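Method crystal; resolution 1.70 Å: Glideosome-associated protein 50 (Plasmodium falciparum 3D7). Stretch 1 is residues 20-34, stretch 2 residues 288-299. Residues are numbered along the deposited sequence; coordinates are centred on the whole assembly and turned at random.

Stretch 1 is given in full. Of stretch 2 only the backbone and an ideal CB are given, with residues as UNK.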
# COMPACT_ATOMS: atom_id res chain seq x y z
N ILE A 20 -19.50 2.67 3.00
CA ILE A 20 -20.32 1.51 3.35
C ILE A 20 -20.67 0.69 2.11
O ILE A 20 -20.61 -0.55 2.13
CB ILE A 20 -21.63 1.95 4.07
CG1 ILE A 20 -21.32 2.75 5.34
CG2 ILE A 20 -22.49 0.74 4.42
CD1 ILE A 20 -20.46 2.02 6.35
N LEU A 21 -21.02 1.37 1.03
CA LEU A 21 -21.29 0.72 -0.25
C LEU A 21 -20.03 0.02 -0.75
O LEU A 21 -20.07 -1.13 -1.19
CB LEU A 21 -21.79 1.74 -1.28
CG LEU A 21 -22.20 1.22 -2.66
CD1 LEU A 21 -23.28 0.16 -2.54
CD2 LEU A 21 -22.67 2.38 -3.55
N ASN A 22 -18.89 0.71 -0.67
CA ASN A 22 -17.62 0.16 -1.10
C ASN A 22 -17.24 -1.09 -0.29
O ASN A 22 -16.77 -2.07 -0.86
CB ASN A 22 -16.51 1.23 -1.00
CG ASN A 22 -15.35 0.97 -1.93
OD1 ASN A 22 -15.52 0.39 -3.00
ND2 ASN A 22 -14.16 1.40 -1.53
N ALA A 23 -17.47 -1.04 1.02
CA ALA A 23 -17.18 -2.16 1.92
C ALA A 23 -17.93 -3.43 1.52
O ALA A 23 -17.40 -4.54 1.62
CB ALA A 23 -17.49 -1.79 3.37
N LYS A 24 -19.17 -3.27 1.07
CA LYS A 24 -19.99 -4.39 0.62
C LYS A 24 -19.33 -5.11 -0.56
O LYS A 24 -19.15 -6.33 -0.53
CB LYS A 24 -21.41 -3.89 0.28
CG LYS A 24 -22.26 -4.78 -0.60
CD LYS A 24 -23.54 -4.03 -1.02
CE LYS A 24 -24.06 -4.48 -2.37
NZ LYS A 24 -25.17 -3.59 -2.83
N TYR A 25 -18.93 -4.35 -1.57
CA TYR A 25 -18.26 -4.93 -2.74
C TYR A 25 -16.87 -5.46 -2.42
O TYR A 25 -16.45 -6.48 -2.96
CB TYR A 25 -18.20 -3.92 -3.89
CG TYR A 25 -19.56 -3.64 -4.48
CD1 TYR A 25 -20.14 -2.37 -4.43
CD2 TYR A 25 -20.29 -4.65 -5.09
CE1 TYR A 25 -21.40 -2.13 -4.97
CE2 TYR A 25 -21.55 -4.42 -5.64
CZ TYR A 25 -22.09 -3.16 -5.58
OH TYR A 25 -23.34 -2.95 -6.13
N PHE A 26 -16.16 -4.76 -1.53
CA PHE A 26 -14.85 -5.18 -1.04
C PHE A 26 -14.91 -6.60 -0.48
O PHE A 26 -14.12 -7.46 -0.87
CB PHE A 26 -14.37 -4.19 0.03
CG PHE A 26 -12.90 -4.28 0.36
CD1 PHE A 26 -11.94 -4.11 -0.62
CD2 PHE A 26 -12.49 -4.46 1.67
CE1 PHE A 26 -10.58 -4.17 -0.30
CE2 PHE A 26 -11.13 -4.52 1.99
CZ PHE A 26 -10.19 -4.37 1.00
N LYS A 27 -15.85 -6.83 0.43
CA LYS A 27 -16.06 -8.15 1.01
C LYS A 27 -16.43 -9.21 -0.04
O LYS A 27 -15.92 -10.33 0.01
CB LYS A 27 -17.17 -8.10 2.07
CG LYS A 27 -16.80 -7.31 3.33
CD LYS A 27 -18.04 -7.09 4.19
CE LYS A 27 -17.79 -6.15 5.33
NZ LYS A 27 -19.04 -5.90 6.10
N GLN A 28 -17.30 -8.84 -0.97
CA GLN A 28 -17.74 -9.75 -2.04
C GLN A 28 -16.56 -10.22 -2.88
O GLN A 28 -16.41 -11.41 -3.12
CB GLN A 28 -18.76 -9.06 -2.94
CG GLN A 28 -19.38 -9.98 -4.01
CD GLN A 28 -20.06 -9.22 -5.14
OE1 GLN A 28 -19.86 -8.03 -5.30
NE2 GLN A 28 -20.86 -9.93 -5.93
N PHE A 29 -15.74 -9.27 -3.32
CA PHE A 29 -14.58 -9.58 -4.15
C PHE A 29 -13.50 -10.35 -3.40
O PHE A 29 -12.90 -11.26 -3.95
CB PHE A 29 -13.96 -8.31 -4.74
CG PHE A 29 -14.61 -7.87 -6.01
CD1 PHE A 29 -15.83 -7.21 -6.00
CD2 PHE A 29 -14.00 -8.11 -7.23
CE1 PHE A 29 -16.43 -6.80 -7.18
CE2 PHE A 29 -14.59 -7.69 -8.42
CZ PHE A 29 -15.81 -7.03 -8.39
N ILE A 30 -13.25 -9.97 -2.15
CA ILE A 30 -12.24 -10.67 -1.36
C ILE A 30 -12.58 -12.16 -1.23
O ILE A 30 -11.71 -13.02 -1.39
CB ILE A 30 -12.05 -9.99 0.02
CG1 ILE A 30 -11.21 -8.72 -0.16
CG2 ILE A 30 -11.37 -10.94 1.01
CD1 ILE A 30 -11.15 -7.85 1.05
N LYS A 31 -13.86 -12.45 -0.97
CA LYS A 31 -14.33 -13.83 -0.91
C LYS A 31 -14.23 -14.52 -2.27
O LYS A 31 -13.61 -15.58 -2.40
CB LYS A 31 -15.78 -13.87 -0.42
CG LYS A 31 -16.41 -15.26 -0.34
CD LYS A 31 -15.81 -16.09 0.78
CE LYS A 31 -16.59 -17.39 0.97
NZ LYS A 31 -16.06 -18.20 2.10
N ASN A 32 -14.82 -13.91 -3.29
CA ASN A 32 -14.94 -14.57 -4.60
C ASN A 32 -13.62 -14.71 -5.35
O ASN A 32 -13.42 -15.69 -6.07
CB ASN A 32 -15.95 -13.83 -5.48
CG ASN A 32 -17.37 -13.92 -4.96
OD1 ASN A 32 -17.68 -14.74 -4.09
ND2 ASN A 32 -18.24 -13.08 -5.49
N GLU A 33 -12.73 -13.73 -5.17
CA GLU A 33 -11.42 -13.74 -5.82
C GLU A 33 -10.37 -14.49 -4.99
O GLU A 33 -9.24 -14.64 -5.45
CB GLU A 33 -10.93 -12.31 -6.08
CG GLU A 33 -11.72 -11.55 -7.14
CD GLU A 33 -11.19 -11.75 -8.56
OE1 GLU A 33 -10.14 -12.40 -8.76
OE2 GLU A 33 -11.84 -11.24 -9.50
N ARG A 34 -10.74 -14.96 -3.80
CA ARG A 34 -9.83 -15.68 -2.90
C ARG A 34 -8.61 -14.82 -2.53
O ARG A 34 -7.47 -15.26 -2.59
CB ARG A 34 -9.39 -17.03 -3.51
CG ARG A 34 -10.52 -18.05 -3.65
CD ARG A 34 -10.39 -18.86 -4.94
NE ARG A 34 -11.07 -20.15 -4.87
CZ ARG A 34 -11.41 -20.90 -5.92
NH1 ARG A 34 -11.16 -20.50 -7.16
NH2 ARG A 34 -12.02 -22.06 -5.73
N UNK A 288 -3.96 -6.28 -12.37
CA UNK A 288 -4.64 -5.42 -11.43
C UNK A 288 -6.03 -5.10 -11.96
O UNK A 288 -6.17 -4.66 -13.10
CB UNK A 288 -3.84 -4.14 -11.18
N UNK A 289 -7.05 -5.34 -11.14
CA UNK A 289 -8.43 -5.01 -11.48
C UNK A 289 -8.93 -3.86 -10.62
O UNK A 289 -8.89 -3.91 -9.38
CB UNK A 289 -9.33 -6.23 -11.31
N UNK A 290 -9.38 -2.81 -11.29
CA UNK A 290 -9.95 -1.64 -10.63
C UNK A 290 -11.46 -1.82 -10.54
O UNK A 290 -12.13 -1.95 -11.56
CB UNK A 290 -9.60 -0.35 -11.38
N UNK A 291 -11.98 -1.81 -9.32
CA UNK A 291 -13.39 -2.08 -9.07
C UNK A 291 -14.09 -0.81 -8.61
O UNK A 291 -13.63 -0.14 -7.68
CB UNK A 291 -13.55 -3.19 -8.03
N UNK A 292 -15.18 -0.48 -9.29
CA UNK A 292 -16.01 0.66 -8.93
C UNK A 292 -17.20 0.23 -8.09
O UNK A 292 -17.91 -0.72 -8.45
CB UNK A 292 -16.49 1.39 -10.19
N UNK A 293 -17.43 0.95 -7.00
CA UNK A 293 -18.56 0.70 -6.10
C UNK A 293 -19.92 1.09 -6.68
O UNK A 293 -20.95 0.85 -6.06
CB UNK A 293 -18.34 1.46 -4.79
N UNK A 294 -19.92 1.72 -7.86
CA UNK A 294 -21.17 2.14 -8.49
C UNK A 294 -22.09 0.93 -8.64
O UNK A 294 -23.24 0.97 -8.22
CB UNK A 294 -20.91 2.79 -9.85
N UNK A 295 -21.57 -0.15 -9.23
CA UNK A 295 -22.30 -1.42 -9.29
C UNK A 295 -21.40 -2.65 -9.17
O UNK A 295 -21.74 -3.73 -9.64
CB UNK A 295 -23.08 -1.50 -10.60
N UNK A 296 -20.26 -2.48 -8.50
CA UNK A 296 -19.32 -3.58 -8.27
C UNK A 296 -18.70 -4.12 -9.55
O UNK A 296 -18.40 -5.30 -9.65
CB UNK A 296 -20.03 -4.72 -7.53
N UNK A 297 -18.51 -3.23 -10.52
CA UNK A 297 -17.99 -3.61 -11.82
C UNK A 297 -16.48 -3.35 -11.91
O UNK A 297 -15.99 -2.32 -11.42
CB UNK A 297 -18.73 -2.85 -12.92
N UNK A 298 -15.75 -4.29 -12.51
CA UNK A 298 -14.36 -4.09 -12.86
C UNK A 298 -14.34 -3.14 -14.06
O UNK A 298 -14.81 -3.50 -15.14
CB UNK A 298 -13.66 -5.41 -13.17
N UNK A 299 -13.85 -1.92 -13.85
CA UNK A 299 -13.89 -0.89 -14.89
C UNK A 299 -12.56 -0.72 -15.63
O UNK A 299 -12.50 -0.02 -16.65
CB UNK A 299 -14.30 0.45 -14.27

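Stretch 2 runs as a strand from 288 to 292, turns, and comes back as a second strand, partly packed against the helix of stretch 1. Position 288 has nothing of the helix within reach; it is Thr 288.

At 289 CA-to-CB points toward stretch 1, but no atom of stretch 1 lies within 5.5 Å of the ideal CB. What stretch 1 offers is farther off, the carboxylate of Glu 33. A long side chain is needed to arrive, and a basic one would be repaid: arginine or lysine. The residue is Lys 289, and its NZ donates to Glu 33 OE2 at 3.2 Å in a salt bridge.

Position 290 is out of reach and holds Phe 290. At 291 the ideal CB sits 4.5 Å from Phe 29 CZ and points toward stretch 1, which favours a compact apolar group such as valine, isoleucine or leucine. Val 291 lays its methyls over one face: CG1 comes 3.7 Å from Phe 29 CE1, and CG2 stands 4.0 Å from the ring centroid, a CH-pi contact. Position 292 points away, free of the helix; Ser 292 OG accepts from the backbone N of 294 at 3.2 Å, bracing the turn.

Position 293 is tight: its ideal CB lies 3.5 Å from Asn 22 OD1, 4.2 Å from Tyr 25 CD1 and 4.4 Å from Leu 21 CG. Something small suits, alanine or serine, perhaps cysteine. It is Ser 293, chi1 p, with OG bonded elsewhere in the structure. Its backbone O packs 3.4 Å from Leu 21 CD2.

Positions 294 and 295 point away, so polar, flexible residues fit; they are Lys 294 and Lys 295. The backbone does the work at 294: a water donates to Lys 294 O at 2.5 Å and lies 2.7 Å from Tyr 25 OH, hydrogen-bonded to both.

Position 296 is the most restrictive. Phi of 66° already favours glycine, and an ideal CB would fall 2.4 Å from Tyr 25 CE2, a clash. Gly 296 lets its CA settle over the Tyr 25 ring, 3.6 Å from the centroid in a CH-pi contact, while its O lies 3.4 Å from Phe 29 CZ at that ring's edge.

Position 297 points away and tolerates many polar choices; Glu 297 makes no contact with stretch 1. Position 298 goes sideways, its ideal CB 5.3 Å from Phe 29 CE2, so a modest apolar branch would reach: Val 298 brings CG2 to 4.0 Å from Phe 29 CE2, at the ring edge. Position 299, Ile 299, is out of reach.

Stretch 2 (288-299) TKFVSSKKGEVI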
# COMPACT_ATOMS: atom_id res chain seq x y z
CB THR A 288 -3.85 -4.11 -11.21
OG1 THR A 288 -2.59 -4.41 -10.62
CG2 THR A 288 -4.63 -3.15 -10.31
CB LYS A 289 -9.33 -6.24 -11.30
CG LYS A 289 -9.06 -7.36 -12.28
CD LYS A 289 -9.91 -8.58 -11.96
CE LYS A 289 -9.43 -9.82 -12.71
NZ LYS A 289 -10.19 -11.05 -12.29
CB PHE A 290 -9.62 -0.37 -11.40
CG PHE A 290 -8.18 0.01 -11.35
CD1 PHE A 290 -7.26 -0.58 -12.22
CD2 PHE A 290 -7.72 0.95 -10.44
CE1 PHE A 290 -5.92 -0.24 -12.17
CE2 PHE A 290 -6.39 1.30 -10.38
CZ PHE A 290 -5.48 0.71 -11.25
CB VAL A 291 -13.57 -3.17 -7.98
CG1 VAL A 291 -15.05 -3.44 -7.76
CG2 VAL A 291 -12.83 -4.44 -8.38
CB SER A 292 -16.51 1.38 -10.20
OG SER A 292 -17.56 2.26 -9.88
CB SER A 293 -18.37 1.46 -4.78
OG SER A 293 -18.47 2.87 -4.98
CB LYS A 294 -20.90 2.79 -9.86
CG LYS A 294 -21.87 3.90 -10.22
CD LYS A 294 -21.35 5.27 -9.81
CE LYS A 294 -20.39 5.84 -10.85
NZ LYS A 294 -20.12 7.28 -10.61
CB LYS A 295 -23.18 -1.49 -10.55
CG LYS A 295 -22.52 -1.02 -11.84
CD LYS A 295 -23.50 -1.04 -13.02
CE LYS A 295 -24.61 0.00 -12.87
NZ LYS A 295 -25.61 -0.06 -13.99
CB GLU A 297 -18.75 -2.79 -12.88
CG GLU A 297 -18.27 -2.92 -14.32
CD GLU A 297 -19.23 -2.22 -15.29
OE1 GLU A 297 -20.43 -2.56 -15.28
OE2 GLU A 297 -18.78 -1.33 -16.04
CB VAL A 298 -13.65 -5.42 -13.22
CG1 VAL A 298 -12.24 -5.16 -13.70
CG2 VAL A 298 -13.65 -6.37 -12.03
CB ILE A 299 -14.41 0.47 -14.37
CG1 ILE A 299 -13.58 0.99 -13.19
CG2 ILE A 299 -15.88 0.33 -13.96
CD1 ILE A 299 -13.88 2.44 -12.85
O HOH W 1 -24.05 -0.40 -6.32
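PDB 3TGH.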